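Local structure of peptidoglycan-N-acetylmuramic acid deacetylase PdaC (Bacillus subtilis subsp. subtilis str. 168, 6H8N) at residues 92-95 with 99-102. The protein removes acetyl groups from N-acetylmuramic acid residues of peptidoglycan, conferring lysozyme resistance, and can also deacylate short chitin oligomers. The protein carries 1 engineered substitution. Sequence-based numbering, arbitrary orientation.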
loop_
_atom_site.group_PDB
_atom_site.type_symbol
_atom_site.label_atom_id
_atom_site.label_comp_id
_atom_site.label_asym_id
_atom_site.label_seq_id
_atom_site.Cartn_x
_atom_site.Cartn_y
_atom_site.Cartn_z
ATOM N N ASP A 92 -16.066 -3.950 6.592
ATOM C CA ASP A 92 -16.788 -4.947 7.369
ATOM C C ASP A 92 -16.144 -6.323 7.269
ATOM O O ASP A 92 -16.016 -7.019 8.283
ATOM C CB ASP A 92 -18.259 -5.011 6.928
ATOM C CG ASP A 92 -19.052 -3.781 7.319
ATOM O OD1 ASP A 92 -18.569 -2.977 8.140
ATOM O OD2 ASP A 92 -20.187 -3.625 6.799
ATOM N N ILE A 93 -15.731 -6.753 6.072
ATOM C CA ILE A 93 -15.138 -8.086 5.968
ATOM C C ILE A 93 -13.790 -8.125 6.682
ATOM O O ILE A 93 -13.446 -9.114 7.343
ATOM C CB ILE A 93 -15.063 -8.588 4.509
ATOM C CG1 ILE A 93 -14.697 -10.075 4.441
ATOM C CG2 ILE A 93 -14.035 -7.801 3.684
ATOM C CD1 ILE A 93 -15.752 -11.009 5.028
ATOM N N ILE A 94 -13.004 -7.052 6.563
ATOM C CA ILE A 94 -11.720 -7.012 7.253
ATOM C C ILE A 94 -11.937 -7.091 8.760
ATOM O O ILE A 94 -11.249 -7.840 9.462
ATOM C CB ILE A 94 -10.931 -5.768 6.835
ATOM C CG1 ILE A 94 -10.549 -5.874 5.359
ATOM C CG2 ILE A 94 -9.701 -5.554 7.735
ATOM C CD1 ILE A 94 -10.040 -4.575 4.774
ATOM N N GLU A 95 -12.927 -6.353 9.276
ATOM C CA GLU A 95 -13.233 -6.390 10.706
ATOM C C GLU A 95 -13.692 -7.777 11.147
ATOM O O GLU A 95 -13.279 -8.274 12.204
ATOM C CB GLU A 95 -14.306 -5.343 11.000
ATOM C CG GLU A 95 -15.070 -5.506 12.320
ATOM C CD GLU A 95 -14.231 -5.240 13.546
ATOM O OE1 GLU A 95 -14.762 -5.445 14.659
ATOM O OE2 GLU A 95 -13.072 -4.821 13.417
ATOM N N GLY A 99 -10.691 -8.130 13.200
ATOM C CA GLY A 99 -10.851 -7.092 14.202
ATOM C C GLY A 99 -10.093 -5.818 13.923
ATOM O O GLY A 99 -10.037 -4.943 14.795
ATOM N N TYR A 100 -9.490 -5.692 12.740
ATOM C CA TYR A 100 -8.739 -4.499 12.346
ATOM C C TYR A 100 -9.633 -3.573 11.535
ATOM O O TYR A 100 -10.423 -4.032 10.705
ATOM C CB TYR A 100 -7.563 -4.967 11.497
ATOM C CG TYR A 100 -6.550 -3.965 10.945
ATOM C CD1 TYR A 100 -5.326 -3.771 11.594
ATOM C CD2 TYR A 100 -6.730 -3.370 9.701
ATOM C CE1 TYR A 100 -4.346 -2.933 11.060
ATOM C CE2 TYR A 100 -5.788 -2.481 9.180
ATOM C CZ TYR A 100 -4.563 -2.309 9.840
ATOM O OH TYR A 100 -3.543 -1.497 9.303
ATOM N N ARG A 101 -9.512 -2.278 11.796
ATOM C CA ARG A 101 -10.225 -1.234 11.073
ATOM C C ARG A 101 -9.230 -0.398 10.273
ATOM O O ARG A 101 -8.533 0.451 10.844
ATOM C CB ARG A 101 -11.004 -0.340 12.043
ATOM C CG ARG A 101 -11.751 0.766 11.301
ATOM C CD ARG A 101 -12.735 1.526 12.200
ATOM N NE ARG A 101 -12.067 2.256 13.270
ATOM C CZ ARG A 101 -12.671 3.134 14.069
ATOM N NH1 ARG A 101 -11.977 3.747 15.018
ATOM N NH2 ARG A 101 -13.966 3.404 13.920
ATOM N N PRO A 102 -9.143 -0.568 8.957
ATOM C CA PRO A 102 -8.246 0.290 8.169
ATOM C C PRO A 102 -8.604 1.754 8.333
ATOM O O PRO A 102 -9.772 2.116 8.459
ATOM C CB PRO A 102 -8.494 -0.164 6.729
ATOM C CG PRO A 102 -8.933 -1.603 6.873
ATOM C CD PRO A 102 -9.777 -1.604 8.141
#
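Ile94 meets both Tyr100 and Pro102 where the chain, leaving helix 80-98, doubles back along the helix's last turns on its way to strand 104-105. The compact half of the contact is mostly apolar. With CG1 beside the backbone N (chi1 -66°) and CG2 anti to that nitrogen, both branches of the isoleucine face the returning chain. Ile94 CD1, at the end of the longer one, reaches tip to tip toward Pro102, 3.8 Å from CG of the proline ring. Ile94 CG2 sits between that ring, 4.0 Å from Pro102 CD, and Tyr100: it rests on the carbonyl oxygen, 3.4 Å from Tyr100 O, and approaches the phenol ring obliquely. A beta-branched residue suits this place because one side chain packs against both neighbours, while proline presents a rigid apolar ring. Tyrosine fits because its ring gives Ile94 and Leu59 of helix 52-60 an apolar surface while its hydroxyl is hydrogen-bonded to Val65 N. Leu55 of the same helix also packs on Ile94.

The solvent side is looser and polar. Here the helix ends with a backbone bond from Gly99 N to Glu95 O, 2.8 Å long and bent to 149° at the hydrogen. Gly99 then leaves helical geometry with a positive phi of 71°, a conformation glycine adopts readily, and so turns the chain back. Glu95 bends at chi2 and lays its carboxylate alongside this glycine, Glu95 OE2 being 3.3 Å from Gly99 CA. Glu95 OE2 also comes near Gly99 O, but both are acceptors and no hydrogen bond forms; an exposed position suits the charged group. Ser98 OG serves both Ile94 O and Tyr100 N by hydrogen bonds.

Within this NodB-type deacetylase domain, the chemistry thus implies a division of labour: backbone bonds and the Ser98 hydroxyl shape the helix end, while hydrophobic burial joins the returning loop to the helix.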